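Long-range contacts in stage II sporulation protein E (SpoIIE) (Moorella thermoacetica, PDB 3ZT9), which is probably a manganese-dependent PP2C-type phosphatase that acts on phosphorylated proteins of a stressosome signalling system: residues A[20-24]-A[50-54]; A[29-35]-A[86-92]; A[103-109]-A[144-150]; A[172-177]-A[189-193]. All blocks are in the same frame, centred on the assembly; numbering follows the deposited sequence. Where two conformers were deposited one is given.

Contact 1. Residues A[20-24]-A[50-54]; sequences GDACL and AEIAI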
loop_
_atom_site.group_PDB
_atom_site.type_symbol
_atom_site.label_atom_id
_atom_site.label_comp_id
_atom_site.label_asym_id
_atom_site.label_seq_id
_atom_site.Cartn_x
_atom_site.Cartn_y
_atom_site.Cartn_z
ATOM N N GLY A 20 3.476 -10.942 8.088
ATOM C CA GLY A 20 2.838 -9.883 8.859
ATOM C C GLY A 20 2.401 -8.649 8.102
ATOM O O GLY A 20 1.852 -7.735 8.697
ATOM N N ASP A 21 2.634 -8.605 6.789
ATOM C CA ASP A 21 2.124 -7.540 5.941
ATOM C C ASP A 21 0.917 -8.056 5.130
ATOM O O ASP A 21 0.730 -9.253 4.970
ATOM C CB ASP A 21 3.185 -7.058 4.915
ATOM C CG ASP A 21 4.417 -6.416 5.532
ATOM O OD1 ASP A 21 4.421 -6.060 6.724
ATOM O OD2 ASP A 21 5.388 -6.232 4.754
ATOM N N ALA A 22 0.107 -7.146 4.596
ATOM C CA ALA A 22 -1.008 -7.531 3.747
ATOM C C ALA A 22 -1.209 -6.545 2.601
ATOM O O ALA A 22 -0.943 -5.363 2.755
ATOM C CB ALA A 22 -2.293 -7.631 4.569
ATOM N N CYS A 23 -1.723 -7.048 1.475
ATOM C CA CYS A 23 -2.034 -6.245 0.280
ATOM C C CYS A 23 -3.518 -6.367 -0.111
ATOM O O CYS A 23 -4.136 -7.418 0.072
ATOM C CB CYS A 23 -1.173 -6.732 -0.912
ATOM S SG CYS A 23 0.573 -6.406 -0.647
ATOM N N LEU A 24 -4.070 -5.289 -0.673
ATOM C CA LEU A 24 -5.422 -5.288 -1.235
ATOM C C LEU A 24 -5.380 -4.582 -2.584
ATOM O O LEU A 24 -4.765 -3.528 -2.719
ATOM C CB LEU A 24 -6.372 -4.499 -0.337
ATOM C CG LEU A 24 -7.792 -4.297 -0.883
ATOM C CD1 LEU A 24 -8.551 -5.599 -0.880
ATOM C CD2 LEU A 24 -8.523 -3.269 -0.046
ATOM N N ALA A 50 -2.623 -6.882 10.153
ATOM C CA ALA A 50 -2.518 -6.361 8.777
ATOM C C ALA A 50 -3.753 -6.789 7.992
ATOM O O ALA A 50 -4.310 -5.999 7.237
ATOM C CB ALA A 50 -1.264 -6.837 8.092
ATOM N N GLU A 51 -4.201 -8.023 8.201
ATOM C CA GLU A 51 -5.379 -8.527 7.492
ATOM C C GLU A 51 -6.677 -7.875 7.998
ATOM O O GLU A 51 -7.580 -7.580 7.214
ATOM C CB GLU A 51 -5.442 -10.065 7.549
ATOM C CG GLU A 51 -4.239 -10.716 6.814
ATOM C CD GLU A 51 -4.276 -10.532 5.282
ATOM O OE1 GLU A 51 -5.315 -10.172 4.709
ATOM O OE2 GLU A 51 -3.249 -10.771 4.633
ATOM N N ILE A 52 -6.789 -7.620 9.295
ATOM C CA ILE A 52 -7.920 -6.832 9.791
ATOM C C ILE A 52 -7.967 -5.443 9.126
ATOM O O ILE A 52 -9.055 -4.951 8.726
ATOM C CB ILE A 52 -7.848 -6.641 11.312
ATOM C CG1 ILE A 52 -8.221 -7.970 12.017
ATOM C CG2 ILE A 52 -8.848 -5.568 11.756
ATOM C CD1 ILE A 52 -7.975 -7.948 13.455
ATOM N N ALA A 53 -6.817 -4.795 9.030
ATOM C CA ALA A 53 -6.764 -3.473 8.381
ATOM C C ALA A 53 -7.255 -3.548 6.919
ATOM O O ALA A 53 -8.061 -2.710 6.498
ATOM C CB ALA A 53 -5.336 -2.908 8.436
ATOM N N ILE A 54 -6.742 -4.508 6.138
ATOM C CA ILE A 54 -7.157 -4.692 4.746
ATOM C C ILE A 54 -8.663 -4.990 4.624
ATOM O O ILE A 54 -9.371 -4.396 3.787
ATOM C CB ILE A 54 -6.311 -5.862 4.081
ATOM C CG1 ILE A 54 -4.856 -5.448 3.900
ATOM C CG2 ILE A 54 -6.901 -6.355 2.780
ATOM C CD1 ILE A 54 -4.686 -4.192 3.255
#
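Ala-50 opens the helical segment by setting its CB 3.3 Å from Gly-20 O and 3.8 Å from Ala-22 CB, so two small residues let helix and strand come close. Glu-51 leaves sideways, yet its carboxylate swings back and OE2 lies 3.3 Å from Ala-22 CB. Ile-52 and Ala-53 make no contact with 20-24. Ile-54, one helical turn beyond Ala-50 and joined to it by the backbone hydrogen bond from Ile-54 N to Ala-50 O (3.1 Å), gives the largest share of the apolar packing: its CG1 meets Ala-22 CB at 3.4 Å and its CG2 meets Leu-24 CB at 3.7 Å. No hydrogen bond crosses; the axes approach to 7.4 Å, 20° from parallel. Asp-21 points away, its side chain about 4 Å from a manganese ion and its OD2 hydrogen-bonded to Ser-149. Helix 43-60 thus belongs to the outer helix layer of the PP2C-like sandwich, lying on edge strand 21-28, whose opposite face meets strand 187-192 through Cys-23, while Ile-52 and Ala-53 touch helix 65-76.

Contact 2. Residues A[29-35]-A[86-92]; sequences EGVIFLA and LCRVDRR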
loop_
_atom_site.group_PDB
_atom_site.type_symbol
_atom_site.label_atom_id
_atom_site.label_comp_id
_atom_site.label_asym_id
_atom_site.label_seq_id
_atom_site.Cartn_x
_atom_site.Cartn_y
_atom_site.Cartn_z
ATOM N N GLU A 29 -16.057 -0.172 -10.307
ATOM C CA GLU A 29 -16.614 0.833 -11.205
ATOM C C GLU A 29 -15.567 1.868 -11.661
ATOM O O GLU A 29 -15.693 3.051 -11.375
ATOM C CB GLU A 29 -17.790 1.546 -10.512
ATOM C CG GLU A 29 -17.374 2.771 -9.676
ATOM C CD GLU A 29 -17.519 2.578 -8.182
ATOM O OE1 GLU A 29 -18.433 1.818 -7.761
ATOM O OE2 GLU A 29 -16.713 3.197 -7.436
ATOM N N GLY A 30 -14.531 1.439 -12.365
ATOM C CA GLY A 30 -13.540 2.397 -12.827
ATOM C C GLY A 30 -12.748 3.097 -11.723
ATOM O O GLY A 30 -11.918 3.965 -12.018
ATOM N N VAL A 31 -12.997 2.729 -10.467
ATOM C CA VAL A 31 -12.141 3.162 -9.350
ATOM C C VAL A 31 -11.403 1.976 -8.776
ATOM O O VAL A 31 -12.017 0.995 -8.357
ATOM C CB VAL A 31 -12.916 3.753 -8.173
ATOM C CG1 VAL A 31 -11.959 4.298 -7.098
ATOM C CG2 VAL A 31 -13.896 4.863 -8.651
ATOM N N ILE A 32 -10.090 2.096 -8.676
ATOM C CA ILE A 32 -9.261 1.016 -8.167
ATOM C C ILE A 32 -8.667 1.434 -6.822
ATOM O O ILE A 32 -8.173 2.562 -6.686
ATOM C CB ILE A 32 -8.128 0.684 -9.166
ATOM C CG1 ILE A 32 -8.724 0.297 -10.520
ATOM C CG2 ILE A 32 -7.272 -0.443 -8.629
ATOM C CD1 ILE A 32 -7.741 -0.272 -11.493
ATOM N N PHE A 33 -8.750 0.556 -5.831
ATOM C CA PHE A 33 -8.122 0.811 -4.551
ATOM C C PHE A 33 -6.909 -0.101 -4.393
ATOM O O PHE A 33 -6.952 -1.285 -4.715
ATOM C CB PHE A 33 -9.095 0.543 -3.419
ATOM C CG PHE A 33 -10.297 1.470 -3.425
ATOM C CD1 PHE A 33 -11.340 1.262 -4.323
ATOM C CD2 PHE A 33 -10.382 2.526 -2.534
ATOM C CE1 PHE A 33 -12.464 2.109 -4.331
ATOM C CE2 PHE A 33 -11.503 3.351 -2.524
ATOM C CZ PHE A 33 -12.547 3.128 -3.420
ATOM N N LEU A 34 -5.829 0.481 -3.895
ATOM C CA LEU A 34 -4.580 -0.254 -3.717
ATOM C C LEU A 34 -4.122 -0.005 -2.303
ATOM O O LEU A 34 -3.949 1.144 -1.936
ATOM C CB LEU A 34 -3.476 0.304 -4.661
ATOM C CG LEU A 34 -3.843 0.437 -6.152
ATOM C CD1 LEU A 34 -2.754 1.241 -6.844
ATOM C CD2 LEU A 34 -3.949 -0.916 -6.803
ATOM N N ALA A 35 -3.872 -1.055 -1.528
ATOM C CA ALA A 35 -3.531 -0.838 -0.136
ATOM C C ALA A 35 -2.462 -1.801 0.322
ATOM O O ALA A 35 -2.449 -2.979 -0.083
ATOM C CB ALA A 35 -4.799 -0.999 0.777
ATOM N N LEU A 86 -3.296 3.684 1.566
ATOM C CA LEU A 86 -4.305 3.393 0.578
ATOM C C LEU A 86 -4.226 4.466 -0.503
ATOM O O LEU A 86 -4.095 5.674 -0.205
ATOM C CB LEU A 86 -5.675 3.448 1.244
ATOM C CG LEU A 86 -6.874 3.365 0.306
ATOM C CD1 LEU A 86 -6.875 2.035 -0.349
ATOM C CD2 LEU A 86 -8.161 3.560 1.137
ATOM N N CYS A 87 -4.286 4.013 -1.741
ATOM C CA CYS A 87 -4.382 4.900 -2.912
ATOM C C CYS A 87 -5.703 4.610 -3.573
ATOM O O CYS A 87 -6.051 3.451 -3.796
ATOM C CB CYS A 87 -3.306 4.594 -3.963
ATOM S SG CYS A 87 -1.628 5.029 -3.539
ATOM N N ARG A 88 -6.429 5.651 -3.927
ATOM C CA ARG A 88 -7.716 5.464 -4.594
ATOM C C ARG A 88 -7.536 6.113 -5.955
ATOM O O ARG A 88 -7.283 7.301 -6.030
ATOM C CB ARG A 88 -8.850 6.150 -3.819
ATOM C CG ARG A 88 -10.237 6.119 -4.528
ATOM C CD ARG A 88 -11.293 6.881 -3.646
ATOM N NE ARG A 88 -12.678 6.728 -4.103
ATOM C CZ ARG A 88 -13.206 7.401 -5.115
ATOM N NH1 ARG A 88 -12.467 8.267 -5.803
ATOM N NH2 ARG A 88 -14.471 7.205 -5.452
ATOM N N VAL A 89 -7.601 5.317 -7.008
ATOM C CA VAL A 89 -7.339 5.824 -8.365
ATOM C C VAL A 89 -8.602 5.810 -9.188
ATOM O O VAL A 89 -9.112 4.748 -9.553
ATOM C CB VAL A 89 -6.298 4.941 -9.059
ATOM C CG1 VAL A 89 -5.847 5.585 -10.363
ATOM C CG2 VAL A 89 -5.123 4.706 -8.085
ATOM N N ASP A 90 -9.137 6.989 -9.455
ATOM C CA ASP A 90 -10.339 7.111 -10.219
ATOM C C ASP A 90 -9.963 7.312 -11.663
ATOM O O ASP A 90 -9.803 8.424 -12.095
ATOM C CB ASP A 90 -11.071 8.331 -9.676
ATOM C CG ASP A 90 -12.438 8.484 -10.210
ATOM O OD1 ASP A 90 -12.788 7.953 -11.290
ATOM O OD2 ASP A 90 -13.172 9.221 -9.517
ATOM N N ARG A 91 -9.821 6.230 -12.418
ATOM C CA ARG A 91 -9.279 6.368 -13.763
ATOM C C ARG A 91 -10.245 7.066 -14.713
ATOM O O ARG A 91 -9.836 7.788 -15.603
ATOM C CB ARG A 91 -8.869 4.986 -14.267
ATOM C CG ARG A 91 -7.916 4.307 -13.308
ATOM C CD ARG A 91 -7.530 2.931 -13.817
ATOM N NE ARG A 91 -6.762 3.028 -15.053
ATOM C CZ ARG A 91 -7.035 2.385 -16.186
ATOM N NH1 ARG A 91 -8.097 1.577 -16.304
ATOM N NH2 ARG A 91 -6.223 2.568 -17.214
ATOM N N ARG A 92 -11.536 6.900 -14.475
ATOM C CA ARG A 92 -12.550 7.495 -15.335
ATOM C C ARG A 92 -12.573 9.022 -15.186
ATOM O O ARG A 92 -12.700 9.760 -16.171
ATOM C CB ARG A 92 -13.911 6.891 -15.016
ATOM C CG ARG A 92 -14.261 7.016 -13.555
ATOM C CD ARG A 92 -15.727 6.884 -13.284
ATOM N NE ARG A 92 -16.055 7.288 -11.918
ATOM C CZ ARG A 92 -16.560 6.473 -11.012
ATOM N NH1 ARG A 92 -16.847 5.228 -11.303
ATOM N NH2 ARG A 92 -16.804 6.939 -9.811
#
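This is an antiparallel strand pairing inside one sheet of the PP2C-like beta sandwich, with strand 31-39 lying between 21-28 and 82-90. Two hydrogen-bonded pairs carry the ladder: Ile-32 N to Val-89 O is 3.0 Å and Val-89 N to Ile-32 O 2.8 Å, while Leu-34 N to Cys-87 O is 3.0 Å and Cys-87 N to Leu-34 O 2.9 Å. Beyond the strands, Arg-91 N reaches Gly-30 O at 3.1 Å. Ile-32, Leu-34, Cys-87 and Val-89 share the face that packs on strand 144-148; Val-31, Phe-33, Ala-35, Leu-86 and Arg-88 share the one packed on helix 43-60 through Ala-35. There Phe-33 CE2 lies 3.6 Å from Arg-88 CG, and Val-31 CG1 sits over the Arg-88 guanidinium, whose NH2 hydrogen-bonds Asn-62. Apolar residues thus build the sandwich interior, whereas the helix-side face turns polar where Val-31 meets Asp-90: Asp-90 OD1 accepts from Gln-93 N, and Arg-88, Asp-90 and Arg-92 form a weak network within 86-92, one salt bridge long, the other by charge alone.

Contact 3. Residues A[103-109]-A[144-150]; sequences NIHVKIL and LFLIHSD. With MN (manganese (II) ion), chain C.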
loop_
_atom_site.group_PDB
_atom_site.type_symbol
_atom_site.label_atom_id
_atom_site.label_comp_id
_atom_site.label_asym_id
_atom_site.label_seq_id
_atom_site.Cartn_x
_atom_site.Cartn_y
_atom_site.Cartn_z
ATOM N N ASN A 103 4.518 4.087 8.337
ATOM C CA ASN A 103 5.662 4.198 7.422
ATOM C C ASN A 103 5.584 3.295 6.188
ATOM O O ASN A 103 6.577 2.822 5.706
ATOM C CB ASN A 103 6.968 3.947 8.146
ATOM C CG ASN A 103 7.118 2.507 8.570
ATOM O OD1 ASN A 103 6.133 1.765 8.617
ATOM N ND2 ASN A 103 8.349 2.100 8.878
ATOM N N ILE A 104 4.401 3.085 5.661
ATOM C CA ILE A 104 4.314 2.456 4.363
ATOM C C ILE A 104 4.802 3.508 3.307
ATOM O O ILE A 104 4.613 4.713 3.489
ATOM C CB ILE A 104 2.856 2.062 4.054
ATOM C CG1 ILE A 104 2.312 1.090 5.114
ATOM C CG2 ILE A 104 2.753 1.479 2.637
ATOM C CD1 ILE A 104 2.997 -0.287 5.182
ATOM N N HIS A 105 5.435 3.064 2.241
ATOM C CA HIS A 105 5.939 4.003 1.235
ATOM C C HIS A 105 5.119 3.952 -0.031
ATOM O O HIS A 105 4.823 2.863 -0.541
ATOM C CB HIS A 105 7.393 3.640 0.969
ATOM C CG HIS A 105 8.230 3.719 2.200
ATOM N ND1 HIS A 105 8.432 4.904 2.879
ATOM C CD2 HIS A 105 8.884 2.764 2.902
ATOM C CE1 HIS A 105 9.179 4.672 3.943
ATOM N NE2 HIS A 105 9.467 3.382 3.981
ATOM N N VAL A 106 4.764 5.132 -0.544
ATOM C CA VAL A 106 4.047 5.215 -1.822
ATOM C C VAL A 106 4.816 6.088 -2.758
ATOM O O VAL A 106 5.313 7.123 -2.341
ATOM C CB VAL A 106 2.678 5.863 -1.600
ATOM C CG1 VAL A 106 1.938 6.075 -2.959
ATOM C CG2 VAL A 106 1.827 4.967 -0.657
ATOM N N LYS A 107 4.930 5.688 -4.029
ATOM C CA LYS A 107 5.521 6.608 -5.024
ATOM C C LYS A 107 4.641 6.537 -6.254
ATOM O O LYS A 107 4.243 5.450 -6.671
ATOM C CB LYS A 107 6.944 6.200 -5.362
ATOM C CG LYS A 107 7.785 7.361 -6.003
ATOM C CD LYS A 107 9.255 7.024 -5.995
ATOM C CE LYS A 107 9.809 6.946 -4.586
ATOM N NZ LYS A 107 10.021 8.278 -3.969
ATOM N N ILE A 108 4.381 7.695 -6.837
ATOM C CA ILE A 108 3.503 7.788 -7.981
ATOM C C ILE A 108 4.284 8.469 -9.105
ATOM O O ILE A 108 4.703 9.613 -8.984
ATOM C CB ILE A 108 2.250 8.568 -7.621
ATOM C CG1 ILE A 108 1.515 7.846 -6.478
ATOM C CG2 ILE A 108 1.373 8.774 -8.874
ATOM C CD1 ILE A 108 0.362 8.639 -5.832
ATOM N N LEU A 109 4.527 7.730 -10.178
ATOM C CA LEU A 109 5.306 8.251 -11.300
ATOM C C LEU A 109 4.274 8.720 -12.300
ATOM O O LEU A 109 3.612 7.897 -12.912
ATOM C CB LEU A 109 6.171 7.158 -11.941
ATOM C CG LEU A 109 7.438 6.722 -11.207
ATOM C CD1 LEU A 109 7.129 6.381 -9.774
ATOM C CD2 LEU A 109 8.113 5.515 -11.940
ATOM N N LEU A 144 2.240 5.407 -13.020
ATOM C CA LEU A 144 2.628 4.165 -12.354
ATOM C C LEU A 144 2.494 4.389 -10.868
ATOM O O LEU A 144 2.770 5.492 -10.379
ATOM C CB LEU A 144 4.060 3.834 -12.704
ATOM C CG LEU A 144 4.429 4.028 -14.180
ATOM C CD1 LEU A 144 5.907 4.228 -14.410
ATOM C CD2 LEU A 144 3.959 2.818 -14.885
ATOM N N PHE A 145 2.063 3.355 -10.133
ATOM C CA PHE A 145 1.971 3.479 -8.680
ATOM C C PHE A 145 2.827 2.377 -8.071
ATOM O O PHE A 145 2.756 1.225 -8.491
ATOM C CB PHE A 145 0.516 3.279 -8.229
ATOM C CG PHE A 145 -0.437 4.377 -8.678
ATOM C CD1 PHE A 145 -0.871 4.468 -9.997
ATOM C CD2 PHE A 145 -0.883 5.319 -7.781
ATOM C CE1 PHE A 145 -1.727 5.505 -10.397
ATOM C CE2 PHE A 145 -1.710 6.355 -8.168
ATOM C CZ PHE A 145 -2.151 6.436 -9.487
ATOM N N LEU A 146 3.638 2.717 -7.082
ATOM C CA LEU A 146 4.414 1.728 -6.363
ATOM C C LEU A 146 4.052 1.905 -4.870
ATOM O O LEU A 146 4.024 3.047 -4.378
ATOM C CB LEU A 146 5.922 2.019 -6.524
ATOM C CG LEU A 146 6.827 1.260 -5.540
ATOM C CD1 LEU A 146 6.917 -0.259 -5.816
ATOM C CD2 LEU A 146 8.192 1.906 -5.612
ATOM N N ILE A 147 3.752 0.815 -4.164
ATOM C CA ILE A 147 3.482 0.898 -2.739
ATOM C C ILE A 147 4.299 -0.227 -2.098
ATOM O O ILE A 147 4.276 -1.349 -2.580
ATOM C CB ILE A 147 1.941 0.695 -2.358
ATOM C CG1 ILE A 147 1.040 1.675 -3.167
ATOM C CG2 ILE A 147 1.743 0.865 -0.793
ATOM C CD1 ILE A 147 -0.486 1.537 -2.952
ATOM N N HIS A 148 5.013 0.057 -1.022
ATOM C CA HIS A 148 5.672 -1.041 -0.326
ATOM C C HIS A 148 5.802 -0.816 1.171
ATOM O O HIS A 148 5.902 0.304 1.644
ATOM C CB HIS A 148 7.063 -1.341 -0.975
ATOM C CG HIS A 148 8.036 -0.208 -0.934
ATOM N ND1 HIS A 148 8.810 0.071 0.177
ATOM C CD2 HIS A 148 8.375 0.716 -1.871
ATOM C CE1 HIS A 148 9.583 1.116 -0.083
ATOM N NE2 HIS A 148 9.326 1.533 -1.309
ATOM N N SER A 149 5.792 -1.911 1.930
ATOM C CA SER A 149 6.087 -1.791 3.367
ATOM C C SER A 149 7.556 -1.497 3.582
ATOM O O SER A 149 8.354 -1.502 2.632
ATOM C CB SER A 149 5.768 -3.107 4.072
ATOM O OG SER A 149 6.630 -4.146 3.641
ATOM N N ASP A 150 7.925 -1.228 4.838
ATOM C CA ASP A 150 9.313 -0.894 5.159
ATOM C C ASP A 150 10.217 -2.132 5.110
ATOM O O ASP A 150 11.395 -2.053 5.457
ATOM C CB ASP A 150 9.377 -0.202 6.521
ATOM C CG ASP A 150 8.942 -1.100 7.670
ATOM O OD1 ASP A 150 8.641 -2.296 7.455
ATOM O OD2 ASP A 150 8.918 -0.596 8.791
HETATM MN MN MN C . 7.782 -3.895 8.544
HETATM O O HOH W 1 5.993 -0.739 6.843
HETATM O O HOH W 2 8.203 -2.815 10.459
HETATM O O HOH W 3 7.393 -5.340 10.200
HETATM O O HOH W 4 7.167 -5.290 6.964
#
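At the apolar centre, Val-106, Ile-108, Phe-145 and Ile-147 share the face of the sheet that looks into the sandwich, joined by Ile-104. Ile-108 CG1 meets Phe-145 CD2 at 3.7 Å. Ile-108 CG2 sits over that ring in a CH-pi contact. Ile-147 CG2 lies 3.6 Å from Ile-104 CG2 and 4.1 Å from Val-106 CG2; Phe-145 and Ile-147 continue onto Val-89 and Cys-87 of the other sheet. The antiparallel ladder has three hydrogen-bonded pairs, Leu-109 with Leu-144, Lys-107 with Leu-146 (Lys-107 N to Leu-146 O 2.8 Å) and His-105 with His-148. On the other face His-105 CB sits over the His-148 ring, whose ND1 donates to Ser-149 O at 3.0 Å. At the polar edge Asn-103 ND2 donates to Asp-150 OD2 at 2.8 Å, and water 1 bridges Asn-103 OD1 (3.1 Å) and Asp-150 N (2.8 Å). Asp-150 OD1 binds manganese at 2.1 Å, the ion being completed by waters 2, 3 and 4 with Asp-38 and Asp-185. Asn-103 and water 2 thus both donate to OD2 while OD1 binds the metal, in an acidic manganese centre of the kind on which PP2C-type phosphatases rely.

Contact 4. Residues A[172-177]-A[189-193]; sequences LVRLIG and VIVAR. With MN (manganese (II) ion), chain D.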
loop_
_atom_site.group_PDB
_atom_site.type_symbol
_atom_site.label_atom_id
_atom_site.label_comp_id
_atom_site.label_asym_id
_atom_site.label_seq_id
_atom_site.Cartn_x
_atom_site.Cartn_y
_atom_site.Cartn_z
ATOM N N LEU A 172 7.475 -8.197 -12.242
ATOM C CA LEU A 172 8.304 -7.080 -11.809
ATOM C C LEU A 172 8.270 -6.932 -10.254
ATOM O O LEU A 172 9.303 -6.701 -9.627
ATOM C CB LEU A 172 7.781 -5.808 -12.481
ATOM C CG LEU A 172 8.492 -4.507 -12.132
ATOM C CD1 LEU A 172 9.927 -4.506 -12.677
ATOM C CD2 LEU A 172 7.667 -3.357 -12.701
ATOM N N VAL A 173 7.109 -7.098 -9.632
ATOM C CA VAL A 173 6.999 -6.908 -8.157
ATOM C C VAL A 173 7.704 -8.056 -7.455
ATOM O O VAL A 173 8.286 -7.880 -6.389
ATOM C CB VAL A 173 5.520 -6.792 -7.612
ATOM C CG1 VAL A 173 4.871 -5.515 -8.096
ATOM C CG2 VAL A 173 4.676 -8.056 -7.989
ATOM N N ARG A 174 7.710 -9.226 -8.083
ATOM C CA ARG A 174 8.455 -10.348 -7.511
ATOM C C ARG A 174 9.939 -10.051 -7.554
ATOM O O ARG A 174 10.654 -10.282 -6.578
ATOM C CB ARG A 174 8.192 -11.643 -8.261
ATOM C CG ARG A 174 8.797 -12.819 -7.551
ATOM C CD ARG A 174 8.610 -14.107 -8.293
ATOM N NE ARG A 174 9.534 -15.084 -7.717
ATOM C CZ ARG A 174 9.547 -16.379 -8.002
ATOM N NH1 ARG A 174 8.688 -16.874 -8.883
ATOM N NH2 ARG A 174 10.425 -17.172 -7.400
ATOM N N LEU A 175 10.397 -9.515 -8.679
ATOM C CA LEU A 175 11.822 -9.179 -8.802
ATOM C C LEU A 175 12.177 -8.090 -7.774
ATOM O O LEU A 175 13.202 -8.153 -7.114
ATOM C CB LEU A 175 12.139 -8.704 -10.205
ATOM C CG LEU A 175 13.570 -8.170 -10.431
ATOM C CD1 LEU A 175 14.586 -9.275 -10.123
ATOM C CD2 LEU A 175 13.766 -7.639 -11.896
ATOM N N ILE A 176 11.330 -7.090 -7.668
ATOM C CA ILE A 176 11.560 -6.013 -6.683
ATOM C C ILE A 176 11.630 -6.564 -5.276
ATOM O O ILE A 176 12.551 -6.239 -4.533
ATOM C CB ILE A 176 10.511 -4.937 -6.813
ATOM C CG1 ILE A 176 10.771 -4.159 -8.116
ATOM C CG2 ILE A 176 10.574 -3.995 -5.589
ATOM C CD1 ILE A 176 9.614 -3.162 -8.477
ATOM N N GLY A 177 10.676 -7.402 -4.902
ATOM C CA GLY A 177 10.681 -7.968 -3.560
ATOM C C GLY A 177 11.934 -8.792 -3.282
ATOM O O GLY A 177 12.501 -8.721 -2.209
ATOM N N VAL A 189 4.721 -5.570 -1.663
ATOM C CA VAL A 189 4.890 -4.599 -2.735
ATOM C C VAL A 189 3.729 -4.695 -3.683
ATOM O O VAL A 189 3.360 -5.810 -4.057
ATOM C CB VAL A 189 6.129 -4.921 -3.615
ATOM C CG1 VAL A 189 6.401 -3.719 -4.576
ATOM C CG2 VAL A 189 7.341 -5.228 -2.766
ATOM N N ILE A 190 3.216 -3.538 -4.132
ATOM C CA ILE A 190 2.236 -3.487 -5.230
ATOM C C ILE A 190 2.772 -2.556 -6.317
ATOM O O ILE A 190 3.322 -1.508 -5.999
ATOM C CB ILE A 190 0.891 -2.890 -4.741
ATOM C CG1 ILE A 190 0.267 -3.840 -3.710
ATOM C CG2 ILE A 190 -0.060 -2.713 -5.900
ATOM C CD1 ILE A 190 -1.048 -3.253 -3.098
ATOM N N VAL A 191 2.661 -2.938 -7.590
ATOM C CA VAL A 191 2.900 -1.995 -8.685
ATOM C C VAL A 191 1.648 -2.030 -9.553
ATOM O O VAL A 191 1.169 -3.110 -9.825
ATOM C CB VAL A 191 4.102 -2.437 -9.532
ATOM C CG1 VAL A 191 4.148 -1.644 -10.846
ATOM C CG2 VAL A 191 5.439 -2.277 -8.708
ATOM N N ALA A 192 1.147 -0.861 -9.947
ATOM C CA ALA A 192 -0.022 -0.727 -10.835
ATOM C C ALA A 192 0.360 0.210 -11.974
ATOM O O ALA A 192 0.937 1.267 -11.736
ATOM C CB ALA A 192 -1.206 -0.154 -10.079
ATOM N N ARG A 193 0.052 -0.155 -13.215
ATOM C CA ARG A 193 0.384 0.741 -14.314
ATOM C C ARG A 193 -0.479 0.490 -15.511
ATOM O O ARG A 193 -1.036 -0.599 -15.640
ATOM C CB ARG A 193 1.830 0.531 -14.697
ATOM C CG ARG A 193 2.110 -0.899 -15.110
ATOM C CD ARG A 193 3.616 -1.173 -15.185
ATOM N NE ARG A 193 3.802 -2.506 -15.721
ATOM C CZ ARG A 193 4.979 -3.026 -16.040
ATOM N NH1 ARG A 193 6.095 -2.346 -15.842
ATOM N NH2 ARG A 193 5.007 -4.231 -16.555
ATOM O OXT ARG A 193 -0.583 1.369 -16.359
HETATM MN MN MN D . -1.094 1.222 -18.628
HETATM O O HOH W 5 -0.338 -0.924 -18.538
HETATM O O HOH W 6 0.920 1.547 -19.369
HETATM O O HOH W 7 -1.428 0.756 -20.787
HETATM O O HOH W 8 -3.156 0.725 -17.992
#
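Apolar packing makes up most of this contact. Val-173 points its CG1 at Val-191 CG2, 3.3 Å away, and at Val-189 CG1, 4.2 Å away. Ile-176 sits more loosely, CG2 4.3 Å from Val-189 CG1 and CD1 4.3 Å from Val-191 CG2. Leu-172 CD2 lies 4.3 Å from Val-191 CG1 and 3.7 Å from Arg-193 NH1, and Gly-177 CA is 4.4 Å from Val-189 CG2. Only alternate strand residues, Val-189, Val-191 and Arg-193, point toward the helix; Ile-190 and Ala-192 turn into the sandwich, toward Val-36 and Leu-34. The segment axes approach to 8.3 Å, their directions 144° apart. Polar partners of Arg-193 lie outside the segments: its guanidinium makes a salt bridge to Glu-5, hydrogen bonds to the carbonyls of Leu-162, Asn-164 and Leu-167, and a cation-pi contact with Tyr-165. Last, Arg-193 OXT binds a manganese at 2.3 Å beside waters 5 to 8 and Glu-141, and water 5 donates to Arg-193 O at 3.0 Å. Between these segments the helix thus meets the sheet through apolar surface, with no hydrogen bond, while the C-terminal residue spends its charges on loops and an ion remote from the Asp-150 centre.

From the N terminus, strand 21-28 leads into 31-39 and then helix 43-60, where contact 1 closes its loop by returning the helix to the first strand. Contact 2 opens inside that loop and closes beyond it, at strand 82-90, so the two cross; Leu-24 N to Ala-35 O (2.9 Å) joins them in one sheet. In series, contact 3 closes the 34-residue excursion between strands 105-110 and 144-148 of the second sheet, and contact 4 the short return from helix 169-180 to C-terminal strand 187-192. None nest. Phe-145 N to Ala-192 O (2.9 Å) joins contacts 3 and 4. Between the sheets, Cys-87 packs on Ile-147 and Leu-34 on Ala-192, giving a sandwich with helices outside.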